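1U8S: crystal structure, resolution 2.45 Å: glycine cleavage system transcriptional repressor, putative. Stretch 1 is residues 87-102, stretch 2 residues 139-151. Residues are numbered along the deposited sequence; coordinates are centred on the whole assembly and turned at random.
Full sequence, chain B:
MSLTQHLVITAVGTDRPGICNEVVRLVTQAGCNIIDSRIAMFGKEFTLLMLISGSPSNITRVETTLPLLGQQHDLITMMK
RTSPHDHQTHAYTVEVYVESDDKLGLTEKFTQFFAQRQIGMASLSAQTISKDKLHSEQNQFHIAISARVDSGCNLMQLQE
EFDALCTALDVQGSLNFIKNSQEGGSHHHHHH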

# COMPACT_ATOMS: atom_id res chain seq x y z
N HIS B 87 4.16 13.19 -9.95
CA HIS B 87 2.77 12.82 -9.69
C HIS B 87 1.98 12.32 -10.90
O HIS B 87 1.71 13.07 -11.84
CB HIS B 87 2.01 13.99 -9.07
CG HIS B 87 0.62 13.64 -8.65
ND1 HIS B 87 -0.32 14.59 -8.29
CD2 HIS B 87 -0.00 12.44 -8.53
CE1 HIS B 87 -1.45 13.99 -7.96
NE2 HIS B 87 -1.28 12.69 -8.09
N GLN B 88 1.60 11.05 -10.84
CA GLN B 88 0.79 10.45 -11.90
C GLN B 88 -0.65 10.46 -11.41
O GLN B 88 -1.05 9.59 -10.64
CB GLN B 88 1.23 9.00 -12.17
CG GLN B 88 2.29 8.84 -13.28
CD GLN B 88 1.68 8.75 -14.68
OE1 GLN B 88 0.94 7.82 -14.99
NE2 GLN B 88 2.01 9.72 -15.53
N THR B 89 -1.42 11.46 -11.84
CA THR B 89 -2.82 11.55 -11.45
C THR B 89 -3.55 10.41 -12.13
O THR B 89 -3.30 10.13 -13.30
CB THR B 89 -3.44 12.89 -11.89
OG1 THR B 89 -3.12 13.14 -13.27
CG2 THR B 89 -2.91 14.04 -11.04
N HIS B 90 -4.42 9.73 -11.40
CA HIS B 90 -5.16 8.63 -11.99
C HIS B 90 -6.65 8.91 -12.04
O HIS B 90 -7.25 9.37 -11.07
CB HIS B 90 -4.84 7.32 -11.24
CG HIS B 90 -5.66 7.09 -10.01
ND1 HIS B 90 -6.87 6.43 -10.03
CD2 HIS B 90 -5.41 7.36 -8.71
CE1 HIS B 90 -7.32 6.29 -8.79
NE2 HIS B 90 -6.45 6.85 -7.97
N ALA B 91 -7.25 8.64 -13.20
CA ALA B 91 -8.66 8.87 -13.43
C ALA B 91 -9.51 7.64 -13.16
O ALA B 91 -10.72 7.74 -12.92
CB ALA B 91 -8.87 9.32 -14.85
N TYR B 92 -8.91 6.47 -13.21
CA TYR B 92 -9.67 5.27 -12.97
C TYR B 92 -8.87 4.23 -12.24
O TYR B 92 -7.64 4.28 -12.19
CB TYR B 92 -10.16 4.66 -14.27
CG TYR B 92 -11.23 5.44 -14.98
CD1 TYR B 92 -12.58 5.14 -14.80
CD2 TYR B 92 -10.89 6.46 -15.86
CE1 TYR B 92 -13.57 5.84 -15.50
CE2 TYR B 92 -11.87 7.16 -16.56
CZ TYR B 92 -13.21 6.85 -16.38
OH TYR B 92 -14.16 7.53 -17.12
N THR B 93 -9.61 3.29 -11.68
CA THR B 93 -9.05 2.17 -10.97
C THR B 93 -9.70 1.01 -11.67
O THR B 93 -10.92 0.91 -11.71
CB THR B 93 -9.48 2.12 -9.48
OG1 THR B 93 -8.74 3.08 -8.72
CG2 THR B 93 -9.25 0.72 -8.91
N VAL B 94 -8.90 0.14 -12.27
CA VAL B 94 -9.47 -1.01 -12.91
C VAL B 94 -9.24 -2.15 -11.94
O VAL B 94 -8.14 -2.31 -11.41
CB VAL B 94 -8.79 -1.34 -14.27
CG1 VAL B 94 -8.62 -0.07 -15.07
CG2 VAL B 94 -7.45 -2.00 -14.05
N GLU B 95 -10.29 -2.92 -11.69
CA GLU B 95 -10.18 -4.08 -10.82
C GLU B 95 -10.34 -5.29 -11.71
O GLU B 95 -11.31 -5.39 -12.47
CB GLU B 95 -11.30 -4.08 -9.78
CG GLU B 95 -11.43 -2.79 -9.03
CD GLU B 95 -12.53 -2.84 -8.00
OE1 GLU B 95 -13.58 -3.48 -8.27
OE2 GLU B 95 -12.37 -2.22 -6.93
N VAL B 96 -9.40 -6.22 -11.64
CA VAL B 96 -9.46 -7.42 -12.46
C VAL B 96 -9.62 -8.64 -11.58
O VAL B 96 -9.11 -8.69 -10.46
CB VAL B 96 -8.18 -7.58 -13.31
CG1 VAL B 96 -8.09 -8.99 -13.84
CG2 VAL B 96 -8.20 -6.60 -14.46
N TYR B 97 -10.35 -9.63 -12.09
CA TYR B 97 -10.56 -10.86 -11.36
C TYR B 97 -10.46 -12.03 -12.32
O TYR B 97 -11.28 -12.19 -13.22
CB TYR B 97 -11.92 -10.87 -10.68
CG TYR B 97 -11.92 -11.79 -9.48
CD1 TYR B 97 -11.23 -11.44 -8.33
CD2 TYR B 97 -12.55 -13.04 -9.53
CE1 TYR B 97 -11.15 -12.31 -7.23
CE2 TYR B 97 -12.47 -13.92 -8.43
CZ TYR B 97 -11.77 -13.54 -7.29
OH TYR B 97 -11.68 -14.38 -6.20
N VAL B 98 -9.44 -12.86 -12.13
CA VAL B 98 -9.22 -13.99 -13.00
C VAL B 98 -9.37 -15.28 -12.23
O VAL B 98 -8.89 -15.38 -11.11
CB VAL B 98 -7.81 -13.92 -13.63
CG1 VAL B 98 -7.52 -15.19 -14.44
CG2 VAL B 98 -7.71 -12.69 -14.53
N GLU B 99 -10.02 -16.27 -12.83
CA GLU B 99 -10.20 -17.56 -12.18
C GLU B 99 -9.77 -18.67 -13.14
O GLU B 99 -10.12 -18.65 -14.31
CB GLU B 99 -11.66 -17.77 -11.79
CG GLU B 99 -12.15 -16.86 -10.68
CD GLU B 99 -13.65 -16.90 -10.50
OE1 GLU B 99 -14.15 -16.35 -9.49
OE2 GLU B 99 -14.34 -17.47 -11.37
N SER B 100 -9.00 -19.62 -12.62
CA SER B 100 -8.51 -20.73 -13.42
C SER B 100 -8.44 -21.99 -12.58
O SER B 100 -8.63 -21.94 -11.37
CB SER B 100 -7.12 -20.43 -13.97
OG SER B 100 -6.60 -21.55 -14.68
N ASP B 101 -8.17 -23.12 -13.22
CA ASP B 101 -8.05 -24.37 -12.48
C ASP B 101 -6.56 -24.68 -12.39
O ASP B 101 -6.14 -25.45 -11.53
CB ASP B 101 -8.76 -25.50 -13.21
CG ASP B 101 -8.16 -25.77 -14.57
OD1 ASP B 101 -8.26 -24.90 -15.46
OD2 ASP B 101 -7.59 -26.87 -14.74
N ASP B 102 -5.79 -24.08 -13.28
CA ASP B 102 -4.33 -24.26 -13.32
C ASP B 102 -3.70 -22.96 -12.84
O ASP B 102 -4.09 -21.89 -13.30
CB ASP B 102 -3.85 -24.52 -14.76
CG ASP B 102 -3.87 -25.99 -15.13
OD1 ASP B 102 -3.61 -26.29 -16.32
OD2 ASP B 102 -4.12 -26.84 -14.25
N ASN B 139 -10.14 -26.36 -5.54
CA ASN B 139 -9.12 -26.67 -6.54
C ASN B 139 -8.99 -25.59 -7.61
O ASN B 139 -8.43 -25.82 -8.68
CB ASN B 139 -9.44 -28.02 -7.20
CG ASN B 139 -10.85 -28.09 -7.73
OD1 ASN B 139 -11.82 -28.01 -6.96
ND2 ASN B 139 -10.99 -28.23 -9.05
N GLN B 140 -9.52 -24.40 -7.32
CA GLN B 140 -9.43 -23.29 -8.27
C GLN B 140 -8.45 -22.22 -7.82
O GLN B 140 -8.22 -22.03 -6.62
CB GLN B 140 -10.80 -22.67 -8.49
CG GLN B 140 -11.58 -23.28 -9.64
CD GLN B 140 -12.91 -22.59 -9.85
OE1 GLN B 140 -12.97 -21.37 -10.02
NE2 GLN B 140 -13.99 -23.36 -9.81
N PHE B 141 -7.88 -21.50 -8.78
CA PHE B 141 -6.92 -20.45 -8.49
C PHE B 141 -7.53 -19.10 -8.87
O PHE B 141 -7.98 -18.93 -10.01
CB PHE B 141 -5.64 -20.69 -9.30
CG PHE B 141 -4.48 -19.84 -8.87
CD1 PHE B 141 -3.86 -20.05 -7.65
CD2 PHE B 141 -4.02 -18.81 -9.69
CE1 PHE B 141 -2.78 -19.26 -7.25
CE2 PHE B 141 -2.95 -18.02 -9.30
CZ PHE B 141 -2.33 -18.25 -8.07
N HIS B 142 -7.56 -18.15 -7.93
CA HIS B 142 -8.13 -16.81 -8.19
C HIS B 142 -7.09 -15.69 -8.09
O HIS B 142 -6.35 -15.58 -7.11
CB HIS B 142 -9.28 -16.48 -7.22
CG HIS B 142 -10.46 -17.40 -7.32
ND1 HIS B 142 -11.70 -17.07 -6.82
CD2 HIS B 142 -10.59 -18.65 -7.84
CE1 HIS B 142 -12.54 -18.07 -7.02
NE2 HIS B 142 -11.89 -19.04 -7.64
N ILE B 143 -7.06 -14.83 -9.11
CA ILE B 143 -6.15 -13.69 -9.14
C ILE B 143 -6.98 -12.41 -9.02
O ILE B 143 -8.03 -12.29 -9.65
CB ILE B 143 -5.32 -13.66 -10.47
CG1 ILE B 143 -4.44 -14.91 -10.56
CG2 ILE B 143 -4.46 -12.40 -10.54
CD1 ILE B 143 -3.63 -15.03 -11.86
N ALA B 144 -6.53 -11.48 -8.20
CA ALA B 144 -7.24 -10.20 -8.04
C ALA B 144 -6.21 -9.07 -8.11
O ALA B 144 -5.29 -9.00 -7.30
CB ALA B 144 -7.98 -10.15 -6.71
N ILE B 145 -6.39 -8.19 -9.09
CA ILE B 145 -5.47 -7.08 -9.29
C ILE B 145 -6.20 -5.75 -9.35
O ILE B 145 -7.29 -5.65 -9.93
CB ILE B 145 -4.68 -7.26 -10.63
CG1 ILE B 145 -3.73 -8.46 -10.53
CG2 ILE B 145 -3.94 -5.96 -10.99
CD1 ILE B 145 -3.19 -8.94 -11.87
N SER B 146 -5.60 -4.72 -8.77
CA SER B 146 -6.17 -3.37 -8.82
C SER B 146 -5.13 -2.50 -9.49
O SER B 146 -3.96 -2.50 -9.08
CB SER B 146 -6.47 -2.83 -7.41
OG SER B 146 -7.64 -3.44 -6.89
N ALA B 147 -5.53 -1.77 -10.52
CA ALA B 147 -4.58 -0.92 -11.22
C ALA B 147 -5.19 0.43 -11.53
O ALA B 147 -6.40 0.57 -11.67
CB ALA B 147 -4.10 -1.59 -12.49
N ARG B 148 -4.33 1.43 -11.65
CA ARG B 148 -4.78 2.77 -11.93
C ARG B 148 -4.34 3.22 -13.31
O ARG B 148 -3.17 3.09 -13.67
CB ARG B 148 -4.23 3.71 -10.86
CG ARG B 148 -4.75 3.39 -9.47
CD ARG B 148 -4.07 4.26 -8.43
NE ARG B 148 -4.59 4.03 -7.09
CZ ARG B 148 -4.09 4.58 -5.98
NH1 ARG B 148 -3.04 5.39 -6.07
NH2 ARG B 148 -4.63 4.30 -4.80
N VAL B 149 -5.29 3.74 -14.08
CA VAL B 149 -5.01 4.25 -15.41
C VAL B 149 -5.39 5.72 -15.45
O VAL B 149 -6.32 6.16 -14.76
CB VAL B 149 -5.81 3.51 -16.47
CG1 VAL B 149 -5.52 2.02 -16.36
CG2 VAL B 149 -7.29 3.80 -16.30
N ASP B 150 -4.67 6.50 -16.25
CA ASP B 150 -4.98 7.92 -16.35
C ASP B 150 -6.10 8.15 -17.35
O ASP B 150 -6.69 7.21 -17.87
CB ASP B 150 -3.73 8.70 -16.72
CG ASP B 150 -3.06 8.17 -17.97
OD1 ASP B 150 -1.82 8.24 -18.04
OD2 ASP B 150 -3.77 7.70 -18.88
N SER B 151 -6.40 9.42 -17.61
CA SER B 151 -7.46 9.80 -18.54
C SER B 151 -7.12 9.47 -20.00
O SER B 151 -8.02 9.28 -20.83
CB SER B 151 -7.73 11.30 -18.41
OG SER B 151 -6.53 12.03 -18.56

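The most distinctive feature of this strand pair is a polar cluster around one imidazole. The ring of His 142 takes Glu 99 over one face, with Glu 99 CG 3.6 Å from the ring centroid of His 142 and almost on its normal, while its edge meets Tyr 97: Tyr 97 OH and His 142 ND1 are hydrogen-bonded at 2.8 Å. Glu 99 sits directly across from His 142, whereas Tyr 97 reaches it diagonally, its t rotamer (chi1 -155°) carrying the hydroxyl past Ala 144. The small methyl there lies 3.9 Å from the tyrosine, Ala 144 CB to Tyr 97 CD1.

Beneath this decoration runs a regular antiparallel ladder. Five pairs, from Tyr 92 with Val 149 to Ser 100 with Phe 141, each exchange two backbone hydrogen bonds; in the middle, Val 96 N donates to Ile 145 O at 2.8 Å with a nearly straight angle of 173°. The four pairs between them lack such bonds, but their CA atoms approach carbonyls instead, as Thr 93 CA does Ala 147 O at 3.2 Å. At one end the carbonyl of Val 149 is shared, accepting from Tyr 92 N at 3.0 Å and, weakly, from Ala 91 N at 3.1 Å.

The alternation puts a buried apolar row on one face, Val 94, Val 96 and Val 98 with Ala 147, Ile 145 and Ile 143, though Tyr 92 and Ser 100 share that face toward the ends of the strand; Val 94 CG2 packs on Ala 147 CB at 3.7 Å and Val 94 CG1 reaches diagonally to Val 149 CG1 at 4.0 Å. The other face carries Thr 93, Glu 95, Ser 146 and Arg 148. Near its end the aliphatic-over-imidazole motif recurs: Arg 148 CD lies 3.5 Å from the ring centroid of His 90, whose ND1 donates to Tyr 92 O at 3.1 Å, helping hold the ring in place.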